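Long-range contacts in autophagy-related protein 9 (Schizosaccharomyces pombe, PDB 7D0I), which scrambles phospholipids between membrane leaflets as a homotrimer and supplies membrane for the growing autophagosome: residues L371-E376 / L608-G613; P427-Y432 / L612-T617. The protein carries 1 engineered substitution. One frame throughout, in Å; residues are numbered along the deposited sequence.

Overall arrangement
Helix 603-624 is common to both contacts. Contact 1 sets it against the start of helix 373-382, contact 2 against helix 427-447, and the two patches share L612 and G613, so their centres lie about 8 Å apart. Along the chain, 371-376 comes first, then 427-432, and both pair with the late segment around 608-617, far off in sequence. The contacts meet directly: H373 and T374 pack on I614, and T374 and T375 pack on T617. Both also touch one bound detergent molecule, one of whose maltose units lies against contact 1, while one of its two alkyl chains reaches Y432 of contact 2. Polar and apolar parts thus adjoin neighbouring helices, compatible with handling amphipathic lipids.

Contact 1. Residues L371-E376 / L608-G613; sequences LTHTTE and LWEILG. With LMN (Lauryl Maltose Neopentyl Glycol), chain H.
E610 OE1 is gripped by one hydrogen bond, with a detergent oxygen close by: H373 ND1 donates to OE1 across 2.8 Å, and OAU of the lauryl maltose neopentyl glycol lies 3.1 Å from OE1. The N-H points fairly straight at the acceptor (159°), with OE1 at the ring edge, near the imidazole plane. The donor lies above the carboxylate plane, and ring and carboxylate are turned 48° apart. E610 reaches this position with CG anti to its backbone N and a bend at chi2 (86°). So near a carboxylate, the imidazole may well be easier to protonate. Sugar carbon C5 of the detergent covers one face of the H373 ring, 3.7 Å above its centre. T372 slides past E610 in the opposite direction, bringing its methyl CG2 to 3.5 Å from E610 CD, while its OG1 rests against the CA of G613, where no side chain intervenes. Both partners of the His-carboxylate pair belong to the detergent pocket. T372 holds the N-cap position of helix 373-382, which thus begins against the flank of helix 603-624, with H373 also touching L433 of helix 427-447.

Contact 2. Residues P427-Y432 / L612-T617; sequences PIVAIY and LGILLT. With LMN (Lauryl Maltose Neopentyl Glycol), chain H.
Apolar contacts alone join P427-Y432 to L612-T617; no hydrogen bond passes between them. Two branched side chains meet at the centre, where V429 CG1 lies 3.7 Å from I614 CD1 and almost equally near I614 CG2. They cross at about a right angle, V429 presenting the methyl that stands anti to its backbone N (chi1 159°). I614 likewise has CG2 anti to its N, which lays this branch against the backbone beside A430. The small A430 meets the next residue as well: its CB sits 3.8 Å from L615 CD2, the side-branch methyl, CD1 being the one that extends the chain (chi2 178°). That same methyl makes a looser contact, 4.4 Å, with P427 CA at the start of the helix, on the surface side of the interface. The short segments run almost exactly antiparallel, at 175°, with axes 8.9 Å apart at closest approach, and A430 CB faces L615 where the CA atoms of A430 and I614 come within 6.1 Å. Helix 427-447 lies largely within an intramembrane segment and helix 603-624 probably does too, so the antiparallel pair is probably part of the membrane-embedded region of Atg9. Contacts with detergent form the second group. An alkyl chain of the lauryl maltose neopentyl glycol lies over one face of the Y432 ring, CAW standing 4.1 Å above the ring centre, and continues past the CD2-CE2 side, where CBE comes to 3.4 Å from Y432 CE2. V429 touches a further detergent molecule, while V213 and F261, from helices 198-223 and 253-289, pack against Y432.

Contact 1. Residues L371-E376 / L608-G613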
loop_
_atom_site.group_PDB
_atom_site.type_symbol
_atom_site.label_atom_id
_atom_site.label_comp_id
_atom_site.label_asym_id
_atom_site.label_seq_id
_atom_site.Cartn_x
_atom_site.Cartn_y
_atom_site.Cartn_z
ATOM N N LEU A 371 25.955 -31.353 -20.513
ATOM C CA LEU A 371 25.227 -30.790 -21.642
ATOM C C LEU A 371 26.163 -29.794 -22.314
ATOM O O LEU A 371 26.132 -28.602 -22.015
ATOM C CB LEU A 371 23.937 -30.141 -21.185
ATOM C CG LEU A 371 22.930 -29.695 -22.234
ATOM C CD1 LEU A 371 22.577 -30.828 -23.157
ATOM C CD2 LEU A 371 21.705 -29.216 -21.531
ATOM N N THR A 372 26.998 -30.289 -23.220
ATOM C CA THR A 372 27.893 -29.438 -23.981
ATOM C C THR A 372 27.100 -28.690 -25.045
ATOM O O THR A 372 25.876 -28.776 -25.116
ATOM C CB THR A 372 28.997 -30.282 -24.608
ATOM O OG1 THR A 372 29.269 -31.400 -23.758
ATOM C CG2 THR A 372 30.260 -29.480 -24.761
ATOM N N HIS A 373 27.798 -27.930 -25.884
ATOM C CA HIS A 373 27.125 -27.342 -27.032
ATOM C C HIS A 373 26.979 -28.349 -28.158
ATOM O O HIS A 373 25.997 -28.298 -28.905
ATOM C CB HIS A 373 27.861 -26.088 -27.508
ATOM C CG HIS A 373 29.321 -26.294 -27.763
ATOM N ND1 HIS A 373 30.286 -26.039 -26.811
ATOM C CD2 HIS A 373 29.981 -26.750 -28.852
ATOM C CE1 HIS A 373 31.478 -26.317 -27.310
ATOM N NE2 HIS A 373 31.320 -26.749 -28.548
ATOM N N THR A 374 27.915 -29.286 -28.281
ATOM C CA THR A 374 27.754 -30.342 -29.273
ATOM C C THR A 374 26.643 -31.302 -28.886
ATOM O O THR A 374 25.971 -31.849 -29.766
ATOM C CB THR A 374 29.053 -31.110 -29.462
ATOM O OG1 THR A 374 29.419 -31.724 -28.223
ATOM C CG2 THR A 374 30.150 -30.180 -29.907
ATOM N N THR A 375 26.432 -31.525 -27.590
ATOM C CA THR A 375 25.314 -32.357 -27.162
ATOM C C THR A 375 23.998 -31.774 -27.642
ATOM O O THR A 375 23.150 -32.487 -28.184
ATOM C CB THR A 375 25.296 -32.497 -25.643
ATOM O OG1 THR A 375 26.636 -32.583 -25.150
ATOM C CG2 THR A 375 24.550 -33.742 -25.246
ATOM N N GLU A 376 23.813 -30.469 -27.470
ATOM C CA GLU A 376 22.544 -29.882 -27.869
ATOM C C GLU A 376 22.457 -29.693 -29.376
ATOM O O GLU A 376 21.355 -29.740 -29.927
ATOM C CB GLU A 376 22.310 -28.570 -27.126
ATOM C CG GLU A 376 23.036 -27.386 -27.672
ATOM C CD GLU A 376 22.946 -26.195 -26.750
ATOM O OE1 GLU A 376 22.928 -26.395 -25.519
ATOM O OE2 GLU A 376 22.898 -25.055 -27.253
ATOM N N LEU A 608 37.381 -27.336 -19.271
ATOM C CA LEU A 608 37.773 -28.740 -19.281
ATOM C C LEU A 608 36.589 -29.635 -19.614
ATOM O O LEU A 608 36.722 -30.596 -20.380
ATOM C CB LEU A 608 38.376 -29.137 -17.937
ATOM C CG LEU A 608 39.698 -28.475 -17.559
ATOM C CD1 LEU A 608 40.165 -28.976 -16.209
ATOM C CD2 LEU A 608 40.742 -28.738 -18.624
ATOM N N TRP A 609 35.416 -29.327 -19.067
ATOM C CA TRP A 609 34.258 -30.162 -19.342
ATOM C C TRP A 609 33.662 -29.909 -20.718
ATOM O O TRP A 609 33.149 -30.839 -21.333
ATOM C CB TRP A 609 33.200 -29.967 -18.266
ATOM C CG TRP A 609 33.493 -30.751 -17.049
ATOM C CD1 TRP A 609 33.858 -30.268 -15.833
ATOM C CD2 TRP A 609 33.468 -32.173 -16.925
ATOM N NE1 TRP A 609 34.049 -31.301 -14.953
ATOM C CE2 TRP A 609 33.814 -32.481 -15.601
ATOM C CE3 TRP A 609 33.176 -33.215 -17.807
ATOM C CZ2 TRP A 609 33.881 -33.787 -15.139
ATOM C CZ3 TRP A 609 33.244 -34.506 -17.347
ATOM C CH2 TRP A 609 33.594 -34.783 -16.025
ATOM N N GLU A 610 33.723 -28.680 -21.227
ATOM C CA GLU A 610 33.272 -28.421 -22.586
ATOM C C GLU A 610 34.191 -29.055 -23.613
ATOM O O GLU A 610 33.804 -29.185 -24.775
ATOM C CB GLU A 610 33.183 -26.918 -22.842
ATOM C CG GLU A 610 32.185 -26.511 -23.910
ATOM C CD GLU A 610 30.776 -26.337 -23.363
ATOM O OE1 GLU A 610 29.939 -25.710 -24.044
ATOM O OE2 GLU A 610 30.506 -26.821 -22.245
ATOM N N ILE A 611 35.406 -29.418 -23.216
ATOM C CA ILE A 611 36.290 -30.169 -24.103
ATOM C C ILE A 611 36.105 -31.669 -23.937
ATOM O O ILE A 611 36.128 -32.415 -24.917
ATOM C CB ILE A 611 37.753 -29.751 -23.864
ATOM C CG1 ILE A 611 37.952 -28.294 -24.261
ATOM C CG2 ILE A 611 38.689 -30.634 -24.649
ATOM C CD1 ILE A 611 39.320 -27.766 -23.928
ATOM N N LEU A 612 35.910 -32.144 -22.707
ATOM C CA LEU A 612 35.714 -33.573 -22.500
ATOM C C LEU A 612 34.340 -34.030 -22.974
ATOM O O LEU A 612 34.171 -35.193 -23.362
ATOM C CB LEU A 612 35.916 -33.918 -21.028
ATOM C CG LEU A 612 35.998 -35.403 -20.687
ATOM C CD1 LEU A 612 37.162 -36.036 -21.411
ATOM C CD2 LEU A 612 36.138 -35.593 -19.192
ATOM N N GLY A 613 33.351 -33.137 -22.971
ATOM C CA GLY A 613 32.030 -33.514 -23.430
ATOM C C GLY A 613 31.955 -33.679 -24.929
ATOM O O GLY A 613 31.209 -34.524 -25.423
HETATM C C1 LMN H . 29.367 -22.312 -30.822
HETATM O O1 LMN H . 29.008 -21.843 -31.990
HETATM C C2 LMN H . 29.178 -21.237 -29.724
HETATM O O2 LMN H . 27.779 -21.063 -29.512
HETATM C C3 LMN H . 29.816 -21.572 -28.405
HETATM O O3 LMN H . 29.888 -20.314 -27.648
HETATM C C4 LMN H . 31.168 -22.157 -28.475
HETATM O O4 LMN H . 31.487 -22.816 -27.169
HETATM C C5 LMN H . 31.295 -23.190 -29.535
HETATM O O5 LMN H . 30.867 -22.674 -30.848
HETATM C C6 LMN H . 32.746 -23.656 -29.657
HETATM O O6 LMN H . 32.849 -24.547 -30.747
HETATM C CAA LMN H . 38.182 -26.161 -38.193
HETATM C CAB LMN H . 27.101 -26.143 -44.284
HETATM O OAI LMN H . 35.497 -19.544 -25.454
HETATM O OAJ LMN H . 22.869 -13.940 -32.339
HETATM O OAL LMN H . 30.561 -18.223 -30.840
HETATM O OAN LMN H . 25.261 -16.177 -32.947
HETATM O OAP LMN H . 27.089 -17.300 -34.622
HETATM O OAQ LMN H . 34.151 -20.402 -23.040
HETATM O OAR LMN H . 25.160 -11.017 -30.495
HETATM O OAS LMN H . 31.358 -20.301 -23.128
HETATM O OAT LMN H . 27.355 -11.712 -28.914
HETATM O OAU LMN H . 30.493 -22.765 -24.793
HETATM O OAV LMN H . 28.627 -14.206 -30.250
HETATM C CAW LMN H . 37.502 -25.336 -37.078
HETATM C CAX LMN H . 27.083 -25.661 -42.817
HETATM C CAY LMN H . 36.764 -26.299 -36.111
HETATM C CAZ LMN H . 28.334 -24.788 -42.553
HETATM C CBA LMN H . 35.739 -25.528 -35.232
HETATM C CBB LMN H . 28.335 -24.317 -41.072
HETATM C CBC LMN H . 35.457 -24.110 -35.813
HETATM C CBD LMN H . 27.134 -23.357 -40.833
HETATM C CBE LMN H . 35.006 -23.159 -34.665
HETATM C CBF LMN H . 27.549 -22.284 -39.781
HETATM C CBG LMN H . 33.924 -23.871 -33.799
HETATM C CBH LMN H . 27.003 -22.675 -38.374
HETATM C CBI LMN H . 32.530 -23.676 -34.480
HETATM C CBJ LMN H . 28.215 -22.920 -37.418
HETATM C CBK LMN H . 32.170 -22.149 -34.493
HETATM C CBL LMN H . 27.787 -22.585 -35.944
HETATM C CBM LMN H . 35.071 -20.712 -26.114
HETATM C CBN LMN H . 23.543 -13.687 -31.126
HETATM C CBP LMN H . 29.580 -17.219 -30.975
HETATM C CBQ LMN H . 30.855 -21.934 -35.325
HETATM C CBR LMN H . 28.519 -22.697 -34.551
HETATM C CBS LMN H . 30.114 -21.552 -32.860
HETATM C CBT LMN H . 29.051 -20.140 -34.750
HETATM O OBV LMN H . 27.674 -20.024 -34.355
HETATM O OBX LMN H . 28.637 -18.622 -32.710
HETATM O OBY LMN H . 33.475 -22.531 -25.950
HETATM O OBZ LMN H . 25.791 -14.455 -31.621
HETATM O OCB LMN H . 26.852 -16.260 -30.412
HETATM C CCC LMN H . 34.287 -21.573 -25.163
HETATM C CCD LMN H . 24.954 -13.252 -31.409
HETATM C CCF LMN H . 28.316 -17.833 -31.495
HETATM C CCH LMN H . 26.094 -17.288 -32.458
HETATM C CCJ LMN H . 27.415 -19.223 -33.238
HETATM C CCL LMN H . 26.449 -18.125 -33.637
HETATM C CCM LMN H . 29.633 -21.584 -34.380
HETATM C CCN LMN H . 33.434 -20.667 -24.262
HETATM C CCO LMN H . 25.459 -12.402 -30.238
HETATM C CCQ LMN H . 27.261 -16.745 -31.742
HETATM C CCR LMN H . 32.173 -21.946 -26.339
HETATM C CCS LMN H . 26.316 -14.971 -30.335
HETATM C CCT LMN H . 32.120 -21.269 -23.918
HETATM C CCU LMN H . 26.924 -12.566 -30.024
HETATM C CCV LMN H . 31.310 -21.625 -25.111
HETATM C CCW LMN H . 27.307 -13.971 -29.723
#

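Contact 2. Residues P427-Y432 / L612-T617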
loop_
_atom_site.group_PDB
_atom_site.type_symbol
_atom_site.label_atom_id
_atom_site.label_comp_id
_atom_site.label_asym_id
_atom_site.label_seq_id
_atom_site.Cartn_x
_atom_site.Cartn_y
_atom_site.Cartn_z
ATOM N N PRO A 427 37.144 -35.647 -32.378
ATOM C CA PRO A 427 38.570 -35.380 -32.137
ATOM C C PRO A 427 39.034 -34.061 -32.729
ATOM O O PRO A 427 39.675 -33.263 -32.036
ATOM C CB PRO A 427 39.258 -36.582 -32.790
ATOM C CG PRO A 427 38.270 -37.662 -32.685
ATOM C CD PRO A 427 36.944 -37.009 -32.909
ATOM N N ILE A 428 38.717 -33.807 -34.002
ATOM C CA ILE A 428 39.199 -32.603 -34.673
ATOM C C ILE A 428 38.408 -31.364 -34.303
ATOM O O ILE A 428 38.665 -30.289 -34.858
ATOM C CB ILE A 428 39.186 -32.789 -36.202
ATOM C CG1 ILE A 428 37.752 -32.854 -36.714
ATOM C CG2 ILE A 428 39.941 -34.048 -36.579
ATOM C CD1 ILE A 428 37.653 -33.272 -38.152
ATOM N N VAL A 429 37.441 -31.477 -33.400
ATOM C CA VAL A 429 36.803 -30.315 -32.805
ATOM C C VAL A 429 37.317 -30.068 -31.395
ATOM O O VAL A 429 37.564 -28.925 -31.016
ATOM C CB VAL A 429 35.268 -30.464 -32.824
ATOM C CG1 VAL A 429 34.633 -29.569 -31.784
ATOM C CG2 VAL A 429 34.736 -30.108 -34.192
ATOM N N ALA A 430 37.515 -31.130 -30.616
ATOM C CA ALA A 430 38.111 -30.972 -29.298
ATOM C C ALA A 430 39.542 -30.463 -29.404
ATOM O O ALA A 430 39.989 -29.670 -28.568
ATOM C CB ALA A 430 38.065 -32.292 -28.534
ATOM N N ILE A 431 40.270 -30.893 -30.435
ATOM C CA ILE A 431 41.631 -30.404 -30.637
ATOM C C ILE A 431 41.622 -28.906 -30.908
ATOM O O ILE A 431 42.350 -28.135 -30.270
ATOM C CB ILE A 431 42.316 -31.183 -31.773
ATOM C CG1 ILE A 431 42.723 -32.575 -31.289
ATOM C CG2 ILE A 431 43.517 -30.422 -32.291
ATOM C CD1 ILE A 431 43.325 -33.439 -32.365
ATOM N N TYR A 432 40.802 -28.472 -31.867
ATOM C CA TYR A 432 40.711 -27.047 -32.142
ATOM C C TYR A 432 40.271 -26.279 -30.909
ATOM O O TYR A 432 40.745 -25.169 -30.661
ATOM C CB TYR A 432 39.743 -26.766 -33.286
ATOM C CG TYR A 432 39.355 -25.310 -33.339
ATOM C CD1 TYR A 432 40.197 -24.375 -33.910
ATOM C CD2 TYR A 432 38.162 -24.868 -32.789
ATOM C CE1 TYR A 432 39.856 -23.045 -33.947
ATOM C CE2 TYR A 432 37.818 -23.539 -32.820
ATOM C CZ TYR A 432 38.667 -22.632 -33.401
ATOM O OH TYR A 432 38.321 -21.304 -33.436
ATOM N N LEU A 612 35.910 -32.144 -22.707
ATOM C CA LEU A 612 35.714 -33.573 -22.500
ATOM C C LEU A 612 34.340 -34.030 -22.974
ATOM O O LEU A 612 34.171 -35.193 -23.362
ATOM C CB LEU A 612 35.916 -33.918 -21.028
ATOM C CG LEU A 612 35.998 -35.403 -20.687
ATOM C CD1 LEU A 612 37.162 -36.036 -21.411
ATOM C CD2 LEU A 612 36.138 -35.593 -19.192
ATOM N N GLY A 613 33.351 -33.137 -22.971
ATOM C CA GLY A 613 32.030 -33.514 -23.430
ATOM C C GLY A 613 31.955 -33.679 -24.929
ATOM O O GLY A 613 31.209 -34.524 -25.423
ATOM N N ILE A 614 32.719 -32.885 -25.675
ATOM C CA ILE A 614 32.773 -33.090 -27.116
ATOM C C ILE A 614 33.302 -34.479 -27.429
ATOM O O ILE A 614 32.941 -35.078 -28.445
ATOM C CB ILE A 614 33.618 -31.987 -27.772
ATOM C CG1 ILE A 614 32.982 -30.629 -27.509
ATOM C CG2 ILE A 614 33.743 -32.218 -29.259
ATOM C CD1 ILE A 614 33.687 -29.502 -28.186
ATOM N N LEU A 615 34.140 -35.026 -26.550
ATOM C CA LEU A 615 34.630 -36.383 -26.741
ATOM C C LEU A 615 33.615 -37.415 -26.279
ATOM O O LEU A 615 33.453 -38.458 -26.919
ATOM C CB LEU A 615 35.947 -36.574 -25.994
ATOM C CG LEU A 615 37.127 -35.732 -26.469
ATOM C CD1 LEU A 615 38.338 -36.003 -25.607
ATOM C CD2 LEU A 615 37.425 -36.029 -27.921
ATOM N N LEU A 616 32.927 -37.152 -25.176
ATOM C CA LEU A 616 32.042 -38.148 -24.590
ATOM C C LEU A 616 30.616 -38.108 -25.126
ATOM O O LEU A 616 29.793 -38.920 -24.696
ATOM C CB LEU A 616 32.019 -37.997 -23.070
ATOM C CG LEU A 616 33.335 -38.372 -22.400
ATOM C CD1 LEU A 616 33.197 -38.346 -20.897
ATOM C CD2 LEU A 616 33.784 -39.741 -22.873
ATOM N N THR A 617 30.290 -37.196 -26.038
ATOM C CA THR A 617 28.932 -37.194 -26.576
ATOM C C THR A 617 28.627 -38.405 -27.452
ATOM O O THR A 617 27.470 -38.846 -27.472
ATOM C CB THR A 617 28.641 -35.921 -27.368
ATOM O OG1 THR A 617 29.771 -35.568 -28.173
ATOM C CG2 THR A 617 28.321 -34.792 -26.433
HETATM C C1 LMN H . 29.367 -22.312 -30.822
HETATM O O1 LMN H . 29.008 -21.843 -31.990
HETATM C C2 LMN H . 29.178 -21.237 -29.724
HETATM O O2 LMN H . 27.779 -21.063 -29.512
HETATM C C3 LMN H . 29.816 -21.572 -28.405
HETATM O O3 LMN H . 29.888 -20.314 -27.648
HETATM C C4 LMN H . 31.168 -22.157 -28.475
HETATM O O4 LMN H . 31.487 -22.816 -27.169
HETATM C C5 LMN H . 31.295 -23.190 -29.535
HETATM O O5 LMN H . 30.867 -22.674 -30.848
HETATM C C6 LMN H . 32.746 -23.656 -29.657
HETATM O O6 LMN H . 32.849 -24.547 -30.747
HETATM C CAA LMN H . 38.182 -26.161 -38.193
HETATM C CAB LMN H . 27.101 -26.143 -44.284
HETATM O OAI LMN H . 35.497 -19.544 -25.454
HETATM O OAJ LMN H . 22.869 -13.940 -32.339
HETATM O OAL LMN H . 30.561 -18.223 -30.840
HETATM O OAN LMN H . 25.261 -16.177 -32.947
HETATM O OAP LMN H . 27.089 -17.300 -34.622
HETATM O OAQ LMN H . 34.151 -20.402 -23.040
HETATM O OAR LMN H . 25.160 -11.017 -30.495
HETATM O OAS LMN H . 31.358 -20.301 -23.128
HETATM O OAT LMN H . 27.355 -11.712 -28.914
HETATM O OAU LMN H . 30.493 -22.765 -24.793
HETATM O OAV LMN H . 28.627 -14.206 -30.250
HETATM C CAW LMN H . 37.502 -25.336 -37.078
HETATM C CAX LMN H . 27.083 -25.661 -42.817
HETATM C CAY LMN H . 36.764 -26.299 -36.111
HETATM C CAZ LMN H . 28.334 -24.788 -42.553
HETATM C CBA LMN H . 35.739 -25.528 -35.232
HETATM C CBB LMN H . 28.335 -24.317 -41.072
HETATM C CBC LMN H . 35.457 -24.110 -35.813
HETATM C CBD LMN H . 27.134 -23.357 -40.833
HETATM C CBE LMN H . 35.006 -23.159 -34.665
HETATM C CBF LMN H . 27.549 -22.284 -39.781
HETATM C CBG LMN H . 33.924 -23.871 -33.799
HETATM C CBH LMN H . 27.003 -22.675 -38.374
HETATM C CBI LMN H . 32.530 -23.676 -34.480
HETATM C CBJ LMN H . 28.215 -22.920 -37.418
HETATM C CBK LMN H . 32.170 -22.149 -34.493
HETATM C CBL LMN H . 27.787 -22.585 -35.944
HETATM C CBM LMN H . 35.071 -20.712 -26.114
HETATM C CBN LMN H . 23.543 -13.687 -31.126
HETATM C CBP LMN H . 29.580 -17.219 -30.975
HETATM C CBQ LMN H . 30.855 -21.934 -35.325
HETATM C CBR LMN H . 28.519 -22.697 -34.551
HETATM C CBS LMN H . 30.114 -21.552 -32.860
HETATM C CBT LMN H . 29.051 -20.140 -34.750
HETATM O OBV LMN H . 27.674 -20.024 -34.355
HETATM O OBX LMN H . 28.637 -18.622 -32.710
HETATM O OBY LMN H . 33.475 -22.531 -25.950
HETATM O OBZ LMN H . 25.791 -14.455 -31.621
HETATM O OCB LMN H . 26.852 -16.260 -30.412
HETATM C CCC LMN H . 34.287 -21.573 -25.163
HETATM C CCD LMN H . 24.954 -13.252 -31.409
HETATM C CCF LMN H . 28.316 -17.833 -31.495
HETATM C CCH LMN H . 26.094 -17.288 -32.458
HETATM C CCJ LMN H . 27.415 -19.223 -33.238
HETATM C CCL LMN H . 26.449 -18.125 -33.637
HETATM C CCM LMN H . 29.633 -21.584 -34.380
HETATM C CCN LMN H . 33.434 -20.667 -24.262
HETATM C CCO LMN H . 25.459 -12.402 -30.238
HETATM C CCQ LMN H . 27.261 -16.745 -31.742
HETATM C CCR LMN H . 32.173 -21.946 -26.339
HETATM C CCS LMN H . 26.316 -14.971 -30.335
HETATM C CCT LMN H . 32.120 -21.269 -23.918
HETATM C CCU LMN H . 26.924 -12.566 -30.024
HETATM C CCV LMN H . 31.310 -21.625 -25.111
HETATM C CCW LMN H . 27.307 -13.971 -29.723
#